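Local coordinates for protein fatty acid synthase 1, isoform A (Drosophila melanogaster, PDB 6FN6) that probably carries out the ketoreduction, dehydration and enoyl-reduction steps of fatty acid chain elongation, as the modifying region of a multifunctional synthase, at residues F20-P33 with L140-I152. Residues are numbered along the deposited sequence; the frame is centred on the assembly and turned at random.
Sequences FLAGHTIDGRILFP and LRGYDYGGIFRGI
Residues 24-26 and 143-145 run antiparallel as short strands; their axes approach to 4.8 Å, with 158° between their N-to-C directions. Three backbone bonds join the segments: Gly146 N to Gly23 O (2.8 Å), Asp144 N to Thr25 O (2.9 Å) and Asp27 N to Gly142 O (2.8 Å). Past the end of strand 24-26, Gly28 N donates to Asp144 OD2 (3.1 Å) from above the carboxylate plane, tying down the turn. His24 CB sits over the centre of the Phe149 ring, a CH-pi contact 3.7 Å from the centroid. Phe20 meets that ring rim to rim, planes at 11°. With CG anti to the backbone N (chi1 -170°), the His24 imidazole runs alongside Tyr145 and puts CD2 at the edge of the phenol ring, 3.6 Å from CE1. His24 ND1 donates to Leu31 O, which would help fix the imidazole's rotation. Ile26 CD1 touches both Tyr143 and Tyr145. The contact joins the predicted N-terminal and C-terminal hotdog folds beside the dehydratase site, where His24 is the predicted proton acceptor. Helix 170-183 packs against His24 and Phe149 through Asp175, the predicted donor, while strand 29-31 continues the small sheet to strand 70-71.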
loop_
_atom_site.group_PDB
_atom_site.type_symbol
_atom_site.label_atom_id
_atom_site.label_comp_id
_atom_site.label_asym_id
_atom_site.label_seq_id
_atom_site.Cartn_x
_atom_site.Cartn_y
_atom_site.Cartn_z
ATOM N N PHE A 20 6.788 -15.468 36.353
ATOM C CA PHE A 20 6.132 -16.470 35.512
ATOM C C PHE A 20 6.624 -16.462 34.060
ATOM O O PHE A 20 6.568 -17.484 33.377
ATOM C CB PHE A 20 4.617 -16.256 35.533
ATOM C CG PHE A 20 4.159 -15.083 34.713
ATOM C CD1 PHE A 20 4.224 -13.796 35.222
ATOM C CD2 PHE A 20 3.668 -15.267 33.431
ATOM C CE1 PHE A 20 3.807 -12.717 34.468
ATOM C CE2 PHE A 20 3.247 -14.191 32.673
ATOM C CZ PHE A 20 3.319 -12.914 33.192
ATOM N N LEU A 21 7.110 -15.316 33.597
ATOM C CA LEU A 21 7.496 -15.156 32.197
ATOM C C LEU A 21 8.571 -16.158 31.773
ATOM O O LEU A 21 8.720 -16.459 30.587
ATOM C CB LEU A 21 7.995 -13.729 31.945
ATOM C CG LEU A 21 6.952 -12.618 32.082
ATOM C CD1 LEU A 21 7.619 -11.255 32.074
ATOM C CD2 LEU A 21 5.912 -12.713 30.977
ATOM N N ALA A 22 9.321 -16.672 32.740
ATOM C CA ALA A 22 10.359 -17.653 32.453
ATOM C C ALA A 22 9.758 -18.914 31.834
ATOM O O ALA A 22 10.444 -19.665 31.142
ATOM C CB ALA A 22 11.127 -17.994 33.716
ATOM N N GLY A 23 8.476 -19.145 32.094
ATOM C CA GLY A 23 7.784 -20.301 31.556
ATOM C C GLY A 23 7.668 -20.289 30.047
ATOM O O GLY A 23 7.531 -21.339 29.422
ATOM N N HIS A 24 7.708 -19.097 29.457
ATOM C CA HIS A 24 7.600 -18.958 28.009
ATOM C C HIS A 24 8.967 -19.111 27.350
ATOM O O HIS A 24 9.464 -18.188 26.703
ATOM C CB HIS A 24 6.978 -17.607 27.653
ATOM C CG HIS A 24 6.620 -17.466 26.206
ATOM N ND1 HIS A 24 7.423 -16.808 25.299
ATOM C CD2 HIS A 24 5.547 -17.904 25.506
ATOM C CE1 HIS A 24 6.859 -16.845 24.106
ATOM N NE2 HIS A 24 5.718 -17.505 24.205
ATOM N N THR A 25 9.566 -20.289 27.514
ATOM C CA THR A 25 10.875 -20.578 26.941
ATOM C C THR A 25 10.718 -21.163 25.541
ATOM O O THR A 25 9.961 -22.109 25.334
ATOM C CB THR A 25 11.669 -21.555 27.836
ATOM O OG1 THR A 25 11.865 -20.970 29.129
ATOM C CG2 THR A 25 13.031 -21.890 27.231
ATOM N N ILE A 26 11.437 -20.588 24.581
ATOM C CA ILE A 26 11.359 -21.030 23.194
ATOM C C ILE A 26 12.755 -21.352 22.690
ATOM O O ILE A 26 13.624 -20.482 22.654
ATOM C CB ILE A 26 10.698 -19.966 22.291
ATOM C CG1 ILE A 26 9.344 -19.523 22.854
ATOM C CG2 ILE A 26 10.552 -20.491 20.865
ATOM C CD1 ILE A 26 8.282 -20.593 22.846
ATOM N N ASP A 27 12.958 -22.602 22.288
ATOM C CA ASP A 27 14.228 -23.030 21.718
ATOM C C ASP A 27 15.393 -22.699 22.652
ATOM O O ASP A 27 16.424 -22.190 22.217
ATOM C CB ASP A 27 14.438 -22.369 20.353
ATOM C CG ASP A 27 15.513 -23.055 19.528
ATOM O OD1 ASP A 27 16.009 -24.118 19.955
ATOM O OD2 ASP A 27 15.856 -22.536 18.445
ATOM N N GLY A 28 15.220 -22.993 23.938
ATOM C CA GLY A 28 16.288 -22.839 24.911
ATOM C C GLY A 28 16.547 -21.419 25.374
ATOM O O GLY A 28 17.595 -21.129 25.949
ATOM N N ARG A 29 15.594 -20.528 25.129
ATOM C CA ARG A 29 15.723 -19.148 25.578
ATOM C C ARG A 29 14.370 -18.548 25.957
ATOM O O ARG A 29 13.335 -18.916 25.397
ATOM C CB ARG A 29 16.400 -18.306 24.486
ATOM C CG ARG A 29 15.996 -18.680 23.059
ATOM C CD ARG A 29 16.795 -17.924 22.002
ATOM N NE ARG A 29 16.495 -18.417 20.655
ATOM C CZ ARG A 29 15.548 -17.935 19.853
ATOM N NH1 ARG A 29 14.783 -16.922 20.239
ATOM N NH2 ARG A 29 15.368 -18.470 18.651
ATOM N N ILE A 30 14.386 -17.635 26.925
ATOM C CA ILE A 30 13.165 -16.981 27.381
ATOM C C ILE A 30 12.786 -15.881 26.394
ATOM O O ILE A 30 13.584 -14.984 26.118
ATOM C CB ILE A 30 13.329 -16.408 28.805
ATOM C CG1 ILE A 30 13.674 -17.526 29.793
ATOM C CG2 ILE A 30 12.058 -15.678 29.241
ATOM C CD1 ILE A 30 14.085 -17.034 31.171
ATOM N N LEU A 31 11.562 -15.946 25.882
ATOM C CA LEU A 31 11.057 -14.927 24.968
ATOM C C LEU A 31 9.882 -14.192 25.584
ATOM O O LEU A 31 8.956 -14.819 26.103
ATOM C CB LEU A 31 10.622 -15.550 23.643
ATOM C CG LEU A 31 11.684 -15.638 22.551
ATOM C CD1 LEU A 31 12.762 -16.623 22.962
ATOM C CD2 LEU A 31 11.047 -16.038 21.233
ATOM N N PHE A 32 9.911 -12.864 25.526
ATOM C CA PHE A 32 8.764 -12.099 25.984
ATOM C C PHE A 32 7.607 -12.407 25.048
ATOM O O PHE A 32 7.700 -12.150 23.849
ATOM C CB PHE A 32 9.043 -10.601 26.018
ATOM C CG PHE A 32 8.042 -9.833 26.831
ATOM C CD1 PHE A 32 8.071 -9.893 28.214
ATOM C CD2 PHE A 32 7.057 -9.076 26.218
ATOM C CE1 PHE A 32 7.149 -9.201 28.973
ATOM C CE2 PHE A 32 6.131 -8.379 26.970
ATOM C CZ PHE A 32 6.176 -8.443 28.350
ATOM N N PRO A 33 6.511 -12.959 25.590
ATOM C CA PRO A 33 5.443 -13.436 24.710
ATOM C C PRO A 33 4.749 -12.321 23.942
ATOM O O PRO A 33 4.597 -11.212 24.447
ATOM C CB PRO A 33 4.470 -14.108 25.679
ATOM C CG PRO A 33 4.689 -13.406 26.969
ATOM C CD PRO A 33 6.149 -13.090 27.013
ATOM N N LEU A 140 9.006 -31.223 20.756
ATOM C CA LEU A 140 9.729 -31.693 19.582
ATOM C C LEU A 140 9.878 -30.591 18.547
ATOM O O LEU A 140 10.796 -30.622 17.725
ATOM C CB LEU A 140 9.023 -32.897 18.957
ATOM C CG LEU A 140 9.509 -34.268 19.428
ATOM C CD1 LEU A 140 9.319 -34.442 20.927
ATOM C CD2 LEU A 140 8.779 -35.354 18.662
ATOM N N ARG A 141 8.967 -29.624 18.577
ATOM C CA ARG A 141 8.999 -28.530 17.617
ATOM C C ARG A 141 9.927 -27.396 18.045
ATOM O O ARG A 141 10.317 -26.572 17.222
ATOM C CB ARG A 141 7.593 -27.984 17.399
ATOM C CG ARG A 141 6.603 -29.018 16.893
ATOM C CD ARG A 141 5.400 -28.337 16.267
ATOM N NE ARG A 141 4.233 -29.205 16.173
ATOM C CZ ARG A 141 3.114 -28.879 15.531
ATOM N NH1 ARG A 141 3.011 -27.707 14.914
ATOM N NH2 ARG A 141 2.097 -29.729 15.498
ATOM N N GLY A 142 10.284 -27.360 19.325
ATOM C CA GLY A 142 11.167 -26.328 19.838
ATOM C C GLY A 142 10.606 -25.540 21.008
ATOM O O GLY A 142 11.349 -24.844 21.704
ATOM N N TYR A 143 9.296 -25.631 21.221
ATOM C CA TYR A 143 8.655 -24.931 22.328
ATOM C C TYR A 143 8.945 -25.621 23.655
ATOM O O TYR A 143 8.583 -26.782 23.849
ATOM C CB TYR A 143 7.142 -24.853 22.124
ATOM C CG TYR A 143 6.707 -24.279 20.799
ATOM C CD1 TYR A 143 6.543 -22.910 20.633
ATOM C CD2 TYR A 143 6.445 -25.105 19.718
ATOM C CE1 TYR A 143 6.139 -22.379 19.422
ATOM C CE2 TYR A 143 6.040 -24.587 18.503
ATOM C CZ TYR A 143 5.886 -23.224 18.360
ATOM O OH TYR A 143 5.484 -22.710 17.146
ATOM N N ASP A 144 9.581 -24.900 24.571
ATOM C CA ASP A 144 9.911 -25.447 25.882
ATOM C C ASP A 144 9.080 -24.779 26.969
ATOM O O ASP A 144 9.622 -24.204 27.910
ATOM C CB ASP A 144 11.398 -25.255 26.167
ATOM C CG ASP A 144 12.274 -25.790 25.050
ATOM O OD1 ASP A 144 12.424 -27.025 24.950
ATOM O OD2 ASP A 144 12.800 -24.973 24.263
ATOM N N TYR A 145 7.761 -24.881 26.851
ATOM C CA TYR A 145 6.866 -24.212 27.783
ATOM C C TYR A 145 6.962 -24.819 29.179
ATOM O O TYR A 145 7.205 -26.019 29.336
ATOM C CB TYR A 145 5.418 -24.286 27.289
ATOM C CG TYR A 145 5.147 -23.498 26.024
ATOM C CD1 TYR A 145 5.353 -22.125 25.979
ATOM C CD2 TYR A 145 4.675 -24.126 24.879
ATOM C CE1 TYR A 145 5.104 -21.400 24.823
ATOM C CE2 TYR A 145 4.421 -23.409 23.720
ATOM C CZ TYR A 145 4.639 -22.050 23.699
ATOM O OH TYR A 145 4.389 -21.338 22.550
ATOM N N GLY A 146 6.776 -23.975 30.187
ATOM C CA GLY A 146 6.818 -24.400 31.572
ATOM C C GLY A 146 5.884 -23.583 32.439
ATOM O O GLY A 146 5.387 -22.539 32.017
ATOM N N GLY A 147 5.639 -24.062 33.654
ATOM C CA GLY A 147 4.764 -23.372 34.582
ATOM C C GLY A 147 3.360 -23.150 34.048
ATOM O O GLY A 147 2.765 -24.040 33.442
ATOM N N ILE A 148 2.829 -21.953 34.278
ATOM C CA ILE A 148 1.443 -21.655 33.934
ATOM C C ILE A 148 1.249 -21.562 32.421
ATOM O O ILE A 148 0.119 -21.561 31.934
ATOM C CB ILE A 148 0.971 -20.363 34.627
ATOM C CG1 ILE A 148 1.809 -19.162 34.173
ATOM C CG2 ILE A 148 1.044 -20.531 36.143
ATOM C CD1 ILE A 148 1.285 -17.828 34.666
ATOM N N PHE A 149 2.347 -21.484 31.676
ATOM C CA PHE A 149 2.266 -21.473 30.218
ATOM C C PHE A 149 1.940 -22.865 29.684
ATOM O O PHE A 149 1.690 -23.036 28.492
ATOM C CB PHE A 149 3.571 -20.962 29.600
ATOM C CG PHE A 149 3.695 -19.463 29.595
ATOM C CD1 PHE A 149 3.231 -18.723 28.520
ATOM C CD2 PHE A 149 4.272 -18.795 30.661
ATOM C CE1 PHE A 149 3.340 -17.345 28.506
ATOM C CE2 PHE A 149 4.384 -17.417 30.653
ATOM C CZ PHE A 149 3.917 -16.692 29.575
ATOM N N ARG A 150 1.958 -23.861 30.565
ATOM C CA ARG A 150 1.480 -25.190 30.211
ATOM C C ARG A 150 -0.015 -25.264 30.514
ATOM O O ARG A 150 -0.460 -26.094 31.306
ATOM C CB ARG A 150 2.252 -26.272 30.971
ATOM C CG ARG A 150 3.585 -26.638 30.327
ATOM C CD ARG A 150 4.385 -27.600 31.191
ATOM N NE ARG A 150 3.735 -28.900 31.336
ATOM C CZ ARG A 150 4.079 -30.000 30.669
ATOM N NH1 ARG A 150 5.074 -29.982 29.787
ATOM N NH2 ARG A 150 3.422 -31.131 30.884
ATOM N N GLY A 151 -0.785 -24.390 29.869
ATOM C CA GLY A 151 -2.184 -24.197 30.209
ATOM C C GLY A 151 -3.193 -24.931 29.347
ATOM O O GLY A 151 -4.397 -24.845 29.594
ATOM N N ILE A 152 -2.719 -25.634 28.325
ATOM C CA ILE A 152 -3.601 -26.477 27.525
ATOM C C ILE A 152 -3.870 -27.773 28.282
ATOM O O ILE A 152 -3.029 -28.672 28.313
ATOM C CB ILE A 152 -3.009 -26.766 26.137
ATOM C CG1 ILE A 152 -2.786 -25.456 25.376
ATOM C CG2 ILE A 152 -3.934 -27.692 25.351
ATOM C CD1 ILE A 152 -2.048 -25.612 24.055
#